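Local coordinates for protein putative fructosamine-3-kinase (Thermobifida fusca YX, PDB 3F7W) that probably acts as a kinase of the fructosamine kinase family, built on a protein-kinase-like fold, and may phosphorylate fructosamines, at residues P41-L47 with R85-W91; H218-A224 with R254-Q259; G64-L68 with P212-G216. One frame throughout, in Å; residues are numbered along the deposited sequence.

Interaction 1: residues P41-L47 with R85-W91; sequences PLFVKAL and RTLAMEW. With EDO (1,2-ethanediol), chain G.
Strands P41-A46 and T86-E90 pair antiparallel inside the five-stranded sheet of the N-terminal lobe, with F43 facing M89 and K45 facing L87 as hydrogen-bonded pairs. The bond from F43 N to M89 O is the shortest, at 2.7 Å, and L47 N extends the ladder to R85 O at 2.9 Å, one step beyond the strands. W91 turns its indole across P41 and F43: its CZ3 lies 3.7 Å from F43 CD1, and its CB meets P41 CB at 3.6 Å. With CG anti to the backbone N (chi1 178°), F43 carries its ring alongside the selenomethionine M89, whose CG comes to the ring edge. This is the beta layer of a protein-kinase-like lobe, and K45, which probably corresponds to the conserved strand lysine of kinases, forms salt bridges with E61 of helix 57-68 and with D211. The extended K45 chain also donates from NZ to O1 of an ethanediol at 3.0 Å. On the other face V44 CG2 packs against A88 CB at 3.9 Å. At the far end L47 CB lies over one face of the R85 guanidinium, 3.8 Å from NH2, which is hydrogen-bonded to the carbonyls of P48 and A51.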
# COMPACT_ATOMS: atom_id res chain seq x y z
N PRO A 41 19.54 -12.89 6.00
CA PRO A 41 18.39 -13.34 5.24
C PRO A 41 17.77 -12.20 4.42
O PRO A 41 17.75 -11.05 4.86
CB PRO A 41 17.43 -13.78 6.33
CG PRO A 41 17.68 -12.79 7.45
CD PRO A 41 19.15 -12.42 7.35
N LEU A 42 17.24 -12.57 3.26
CA LEU A 42 16.59 -11.68 2.33
C LEU A 42 15.23 -12.24 1.96
O LEU A 42 15.08 -13.46 1.81
CB LEU A 42 17.43 -11.55 1.07
CG LEU A 42 18.86 -11.01 1.16
CD1 LEU A 42 19.46 -11.00 -0.26
CD2 LEU A 42 18.86 -9.61 1.82
N PHE A 43 14.26 -11.34 1.82
CA PHE A 43 12.96 -11.68 1.25
C PHE A 43 13.05 -11.34 -0.24
O PHE A 43 13.38 -10.21 -0.59
CB PHE A 43 11.85 -10.89 1.92
CG PHE A 43 10.47 -11.17 1.34
CD1 PHE A 43 9.96 -12.44 1.38
CD2 PHE A 43 9.68 -10.16 0.84
CE1 PHE A 43 8.69 -12.71 0.88
CE2 PHE A 43 8.41 -10.44 0.34
CZ PHE A 43 7.94 -11.71 0.36
N VAL A 44 12.73 -12.31 -1.09
CA VAL A 44 12.92 -12.15 -2.54
C VAL A 44 11.61 -12.49 -3.25
O VAL A 44 11.00 -13.56 -2.99
CB VAL A 44 14.08 -13.02 -3.04
CG1 VAL A 44 14.26 -12.93 -4.55
CG2 VAL A 44 15.43 -12.67 -2.27
N LYS A 45 11.15 -11.56 -4.09
CA LYS A 45 10.06 -11.80 -5.04
C LYS A 45 10.70 -12.02 -6.40
O LYS A 45 11.67 -11.33 -6.77
CB LYS A 45 9.12 -10.61 -5.16
CG LYS A 45 8.44 -10.20 -3.91
CD LYS A 45 7.60 -8.96 -4.11
CE LYS A 45 6.94 -8.55 -2.80
NZ LYS A 45 5.93 -7.47 -3.06
N ALA A 46 10.15 -12.95 -7.15
CA ALA A 46 10.71 -13.25 -8.47
C ALA A 46 9.63 -13.75 -9.40
O ALA A 46 8.86 -14.64 -9.07
CB ALA A 46 11.83 -14.30 -8.36
N LEU A 47 9.60 -13.17 -10.60
CA LEU A 47 8.83 -13.72 -11.69
C LEU A 47 9.57 -14.95 -12.22
O LEU A 47 10.79 -15.01 -12.13
CB LEU A 47 8.73 -12.70 -12.81
CG LEU A 47 7.81 -11.54 -12.48
CD1 LEU A 47 8.11 -10.35 -13.40
CD2 LEU A 47 6.42 -12.06 -12.65
N ARG A 85 12.53 -8.33 -13.07
CA ARG A 85 12.10 -9.74 -12.78
C ARG A 85 12.20 -10.14 -11.29
O ARG A 85 11.66 -11.19 -10.90
CB ARG A 85 13.02 -10.73 -13.52
CG ARG A 85 13.47 -10.40 -14.93
CD ARG A 85 12.32 -10.49 -15.89
NE ARG A 85 11.70 -11.81 -15.86
CZ ARG A 85 10.55 -12.11 -16.46
NH1 ARG A 85 9.88 -11.18 -17.14
NH2 ARG A 85 10.07 -13.31 -16.35
N THR A 86 12.96 -9.36 -10.50
CA THR A 86 13.46 -9.81 -9.18
C THR A 86 13.52 -8.61 -8.24
O THR A 86 13.91 -7.50 -8.63
CB THR A 86 14.86 -10.39 -9.29
OG1 THR A 86 14.96 -11.21 -10.46
CG2 THR A 86 15.25 -11.21 -8.06
N LEU A 87 13.10 -8.82 -7.00
CA LEU A 87 13.21 -7.80 -5.98
C LEU A 87 13.66 -8.50 -4.69
O LEU A 87 12.98 -9.41 -4.22
CB LEU A 87 11.87 -7.07 -5.81
CG LEU A 87 11.73 -6.02 -4.71
CD1 LEU A 87 12.78 -4.92 -4.82
CD2 LEU A 87 10.30 -5.40 -4.69
N ALA A 88 14.84 -8.10 -4.20
CA ALA A 88 15.49 -8.68 -3.00
C ALA A 88 15.56 -7.58 -1.94
O ALA A 88 16.09 -6.48 -2.22
CB ALA A 88 16.89 -9.16 -3.31
N MSE A 89 15.02 -7.87 -0.76
CA MSE A 89 14.96 -6.93 0.32
C MSE A 89 15.24 -7.59 1.63
O MSE A 89 15.30 -8.81 1.75
CB MSE A 89 13.58 -6.27 0.37
CG MSE A 89 12.47 -7.15 0.81
SE MSE A 89 10.79 -6.16 0.70
CE MSE A 89 10.76 -6.09 -1.25
N GLU A 90 15.37 -6.76 2.65
CA GLU A 90 15.51 -7.19 4.03
C GLU A 90 14.41 -8.19 4.44
O GLU A 90 13.22 -7.97 4.17
CB GLU A 90 15.48 -5.91 4.86
CG GLU A 90 15.59 -6.02 6.31
CD GLU A 90 15.59 -4.64 6.98
OE1 GLU A 90 15.34 -3.60 6.29
OE2 GLU A 90 15.82 -4.61 8.20
N TRP A 91 14.81 -9.30 5.06
CA TRP A 91 13.89 -10.28 5.61
C TRP A 91 13.47 -9.85 7.01
O TRP A 91 14.31 -9.43 7.81
CB TRP A 91 14.54 -11.67 5.69
CG TRP A 91 13.68 -12.70 6.35
CD1 TRP A 91 13.69 -13.05 7.69
CD2 TRP A 91 12.69 -13.53 5.73
NE1 TRP A 91 12.74 -14.02 7.92
CE2 TRP A 91 12.12 -14.33 6.74
CE3 TRP A 91 12.22 -13.66 4.42
CZ2 TRP A 91 11.10 -15.25 6.48
CZ3 TRP A 91 11.20 -14.56 4.16
CH2 TRP A 91 10.67 -15.36 5.18
C1 EDO G . 5.57 -7.57 -6.97
O1 EDO G . 4.69 -7.52 -5.83
C2 EDO G . 5.53 -6.23 -7.63
O2 EDO G . 6.15 -5.37 -6.71

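Interaction 2: residues H218-A224 with R254-Q259; sequences HREADLA and RIPLHQ
R254 NH2 donates to E220 OE2 at 2.8 Å, one half of a two-pronged salt bridge between helices 219-229 and 251-270. The other half runs from R254 NE to E220 OE1 at 3.0 Å, so the guanidinium offers its side, through NE and one terminal nitrogen, with a separate oxygen for each. Both oxygens are met on the syn side and both lie close to the guanidinium plane, although the carboxylate is turned 33° from that plane. A bend at chi3 of R254 (-62°) swings the group back toward E220, and NH2 is also bonded to the carbonyl of A248.

H258 packs against E220, H218 and A224. The CB of E220 sits over one face of its imidazole, 3.8 Å from the ring centroid in a CH-pi contact, while its CE1 edge is directed at the face of H218, 3.6 Å from CG, in an edge-to-face pair. H218 occupies the N-cap position of helix 219-229 and accepts from E220 N through ND1, in the plane of its ring. One turn further along helix 219-229, A224 CB packs against H258 CB at 3.6 Å, and Q259 NE2 sends a nearly straight bond (178°) to A224 O. A water donates to both A221 O and H258 O.

The segment axes cross almost perpendicularly, 8.5 Å apart, and the meeting joins two helices of the C-terminal lobe. R254 spans and orients both carboxylate oxygens of the buried E220, which would probably keep that group ionised. The capping bond implies that ND1 of H218 bears no proton, while Q259 serves the carbonyl of A224 and the water bridges a main-chain oxygen of each helix.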
# COMPACT_ATOMS: atom_id res chain seq x y z
N HIS A 218 -3.29 11.25 0.35
CA HIS A 218 -3.77 11.78 1.60
C HIS A 218 -3.36 10.81 2.69
O HIS A 218 -3.64 9.62 2.60
CB HIS A 218 -5.29 11.96 1.56
CG HIS A 218 -5.78 12.95 2.55
ND1 HIS A 218 -5.54 12.84 3.91
CD2 HIS A 218 -6.48 14.10 2.38
CE1 HIS A 218 -6.11 13.86 4.53
NE2 HIS A 218 -6.69 14.63 3.63
N ARG A 219 -2.73 11.32 3.74
CA ARG A 219 -2.27 10.45 4.83
C ARG A 219 -3.43 9.69 5.50
O ARG A 219 -3.23 8.60 5.99
CB ARG A 219 -1.47 11.23 5.86
CG ARG A 219 -2.20 12.35 6.59
CD ARG A 219 -1.21 13.46 7.00
NE ARG A 219 -1.80 14.46 7.90
CZ ARG A 219 -1.66 14.50 9.23
NH1 ARG A 219 -0.98 13.58 9.89
NH2 ARG A 219 -2.25 15.47 9.93
N GLU A 220 -4.64 10.27 5.49
CA GLU A 220 -5.83 9.58 6.00
C GLU A 220 -6.10 8.25 5.29
O GLU A 220 -6.67 7.36 5.88
CB GLU A 220 -7.06 10.49 6.00
CG GLU A 220 -6.97 11.62 7.08
CD GLU A 220 -8.12 12.63 7.04
OE1 GLU A 220 -9.26 12.27 6.63
OE2 GLU A 220 -7.89 13.77 7.45
N ALA A 221 -5.65 8.11 4.03
CA ALA A 221 -5.81 6.87 3.27
C ALA A 221 -5.21 5.70 4.01
O ALA A 221 -5.85 4.66 4.18
CB ALA A 221 -5.19 6.99 1.85
N ASP A 222 -3.97 5.84 4.47
CA ASP A 222 -3.28 4.71 5.11
C ASP A 222 -3.97 4.32 6.41
O ASP A 222 -4.18 3.15 6.70
CB ASP A 222 -1.80 5.05 5.39
CG ASP A 222 -0.86 4.83 4.16
OD1 ASP A 222 -1.28 4.31 3.10
OD2 ASP A 222 0.33 5.20 4.28
N LEU A 223 -4.34 5.32 7.20
CA LEU A 223 -5.02 5.08 8.47
C LEU A 223 -6.41 4.48 8.25
O LEU A 223 -6.86 3.66 9.05
CB LEU A 223 -5.09 6.36 9.30
CG LEU A 223 -3.88 6.64 10.21
CD1 LEU A 223 -2.58 6.30 9.52
CD2 LEU A 223 -3.89 8.08 10.67
N ALA A 224 -7.07 4.88 7.17
CA ALA A 224 -8.39 4.33 6.85
C ALA A 224 -8.26 2.87 6.40
O ALA A 224 -9.15 2.07 6.65
CB ALA A 224 -9.07 5.17 5.77
N ARG A 254 -14.54 11.06 8.04
CA ARG A 254 -14.02 10.87 6.68
C ARG A 254 -13.42 9.48 6.38
O ARG A 254 -13.03 9.21 5.25
CB ARG A 254 -12.96 11.93 6.37
CG ARG A 254 -13.51 13.34 6.28
CD ARG A 254 -12.45 14.33 5.77
NE ARG A 254 -11.30 14.41 6.67
CZ ARG A 254 -11.20 15.23 7.71
NH1 ARG A 254 -12.18 16.08 8.02
NH2 ARG A 254 -10.11 15.20 8.46
N ILE A 255 -13.37 8.60 7.37
CA ILE A 255 -12.83 7.25 7.14
C ILE A 255 -13.48 6.51 5.97
O ILE A 255 -12.77 6.02 5.11
CB ILE A 255 -12.78 6.40 8.43
CG1 ILE A 255 -11.75 7.02 9.42
CG2 ILE A 255 -12.43 4.93 8.10
CD1 ILE A 255 -11.73 6.40 10.77
N PRO A 256 -14.83 6.42 5.90
CA PRO A 256 -15.41 5.77 4.71
C PRO A 256 -14.98 6.33 3.34
O PRO A 256 -14.75 5.55 2.38
CB PRO A 256 -16.93 5.94 4.91
CG PRO A 256 -17.11 6.14 6.37
CD PRO A 256 -15.86 6.80 6.88
N LEU A 257 -14.91 7.66 3.23
CA LEU A 257 -14.50 8.32 1.99
C LEU A 257 -13.19 7.74 1.51
O LEU A 257 -13.06 7.36 0.34
CB LEU A 257 -14.36 9.83 2.20
CG LEU A 257 -13.83 10.66 1.02
CD1 LEU A 257 -14.78 10.62 -0.15
CD2 LEU A 257 -13.55 12.10 1.48
N HIS A 258 -12.24 7.64 2.43
CA HIS A 258 -10.90 7.14 2.12
C HIS A 258 -10.80 5.63 1.89
O HIS A 258 -9.75 5.16 1.43
CB HIS A 258 -9.92 7.56 3.20
CG HIS A 258 -9.63 9.03 3.18
ND1 HIS A 258 -8.86 9.62 2.20
CD2 HIS A 258 -10.03 10.03 4.00
CE1 HIS A 258 -8.80 10.91 2.42
NE2 HIS A 258 -9.50 11.19 3.51
N GLN A 259 -11.86 4.90 2.24
CA GLN A 259 -11.94 3.48 2.02
C GLN A 259 -12.54 3.11 0.67
O GLN A 259 -12.52 1.95 0.27
CB GLN A 259 -12.77 2.83 3.15
CG GLN A 259 -12.04 2.88 4.50
CD GLN A 259 -12.84 2.35 5.68
OE1 GLN A 259 -14.07 2.32 5.65
NE2 GLN A 259 -12.14 2.00 6.76
O HOH W 1 -7.72 3.57 2.41

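Interaction 3: residues G64-L68 with P212-G216; sequences GLDWL and PAAHG
The indole of W67 reaches the segment P212-G216 with the far end of its six-membered ring: H215 O lies at its edge, in the ring plane, and A214 CB also stands near that plane at the edge. CZ3 is 3.6 Å from H215 O, and CH2 is 3.5 Å from G216 N, so the ring end fits against the peptide between these two residues. W67 puts CG anti to its backbone N (chi1 -179°), which sends the indole out from the helix toward this peptide. R190 makes a cation-pi contact with the indole, and W124 an edge-to-face one. The H215 ring, on a side chain directed away from the helix, is held by its ND1, which donates to A213 O at 2.8 Å in the ring plane.

The rest of the contact is apolar. G64 has no side chain, and the methyl of A214 therefore comes up to the helix backbone, 3.8 Å from G64 CA. Two leucines touch P212 at different ring carbons: L65 CD2 is 3.7 Å from its CG, crossing at about a right angle, and L68 CD2 is 4.0 Å from its CB. The same L68 methyl touches A214 CB.

P212 and A213 probably take the places of the last two residues of the kinase DFG motif, and helix 57-68 that of helix C. Segment 64-68 ends helix 57-68, with L68 on R190 of strand 189-191. Main-chain bonds tie the loop onward, A213 to H192 and H215 to I191, while H215 packs on M133 of strand 131-133 and on F144 and R149 of helix 141-159.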
# COMPACT_ATOMS: atom_id res chain seq x y z
N GLY A 64 9.24 2.74 -5.02
CA GLY A 64 8.34 3.12 -3.94
C GLY A 64 8.96 2.82 -2.59
O GLY A 64 8.87 3.63 -1.69
N LEU A 65 9.63 1.68 -2.46
CA LEU A 65 10.33 1.34 -1.22
C LEU A 65 11.44 2.36 -0.92
O LEU A 65 11.59 2.81 0.23
CB LEU A 65 10.90 -0.08 -1.26
CG LEU A 65 9.96 -1.26 -1.11
CD1 LEU A 65 10.62 -2.61 -1.52
CD2 LEU A 65 9.37 -1.34 0.32
N ASP A 66 12.20 2.74 -1.95
CA ASP A 66 13.30 3.69 -1.77
C ASP A 66 12.77 5.04 -1.32
O ASP A 66 13.33 5.69 -0.45
CB ASP A 66 14.11 3.82 -3.06
CG ASP A 66 15.19 4.89 -2.98
OD1 ASP A 66 16.17 4.69 -2.26
OD2 ASP A 66 15.05 5.91 -3.66
N TRP A 67 11.70 5.47 -1.96
CA TRP A 67 11.13 6.77 -1.72
C TRP A 67 10.43 6.84 -0.37
O TRP A 67 10.56 7.81 0.38
CB TRP A 67 10.19 7.09 -2.87
CG TRP A 67 9.50 8.44 -2.82
CD1 TRP A 67 10.04 9.65 -3.14
CD2 TRP A 67 8.11 8.67 -2.54
NE1 TRP A 67 9.08 10.65 -3.01
CE2 TRP A 67 7.88 10.06 -2.66
CE3 TRP A 67 7.04 7.84 -2.19
CZ2 TRP A 67 6.62 10.64 -2.46
CZ3 TRP A 67 5.80 8.41 -1.97
CH2 TRP A 67 5.59 9.79 -2.13
N LEU A 68 9.70 5.80 -0.02
CA LEU A 68 8.97 5.77 1.21
C LEU A 68 9.86 5.59 2.43
O LEU A 68 9.51 6.00 3.55
CB LEU A 68 7.93 4.63 1.09
CG LEU A 68 6.73 4.54 1.96
CD1 LEU A 68 5.79 5.76 1.71
CD2 LEU A 68 6.08 3.16 1.66
N PRO A 212 4.28 -2.16 -0.68
CA PRO A 212 3.68 -0.84 -0.88
C PRO A 212 3.18 -0.60 -2.30
O PRO A 212 3.68 -1.20 -3.27
CB PRO A 212 4.87 0.12 -0.63
CG PRO A 212 6.04 -0.64 -1.11
CD PRO A 212 5.75 -2.06 -0.59
N ALA A 213 2.20 0.30 -2.41
CA ALA A 213 1.78 0.89 -3.69
C ALA A 213 1.99 2.42 -3.48
O ALA A 213 1.06 3.23 -3.43
CB ALA A 213 0.31 0.54 -4.00
N ALA A 214 3.26 2.79 -3.30
CA ALA A 214 3.62 4.05 -2.68
C ALA A 214 3.38 5.23 -3.62
O ALA A 214 3.64 5.16 -4.83
CB ALA A 214 5.10 4.03 -2.18
N HIS A 215 2.87 6.32 -3.05
CA HIS A 215 2.70 7.55 -3.80
C HIS A 215 2.40 8.70 -2.89
O HIS A 215 2.22 8.51 -1.67
CB HIS A 215 1.57 7.39 -4.85
CG HIS A 215 0.22 7.02 -4.28
ND1 HIS A 215 -0.09 5.73 -3.91
CD2 HIS A 215 -0.89 7.75 -4.04
CE1 HIS A 215 -1.33 5.68 -3.48
NE2 HIS A 215 -1.86 6.88 -3.56
N GLY A 216 2.38 9.90 -3.47
CA GLY A 216 1.86 11.09 -2.80
C GLY A 216 0.35 10.97 -2.72
O GLY A 216 -0.32 10.89 -3.74

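Overall arrangement
From the N terminus, of these segments, strand 41-46 comes first and helix 57-68 follows it; the chain then returns as strand 86-90, closing interaction 1 within the N-terminal lobe. Interaction 3 opens inside that loop, at 64-68, but closes only at 212-216, so the two cross. They also touch, M89 CE packing 3.5 Å from L65 CD1, joining the sheet to the helix. Interaction 3, setting helix 57-68 against the loop after strand 206-209, connects the lobes. Interaction 2 follows in series: segment 218-224 begins just after 216, and 254-259 closes it among helices of the C-terminal lobe, its centre about 30 Å from that of interaction 1 and on the opposite side of the chain's centre.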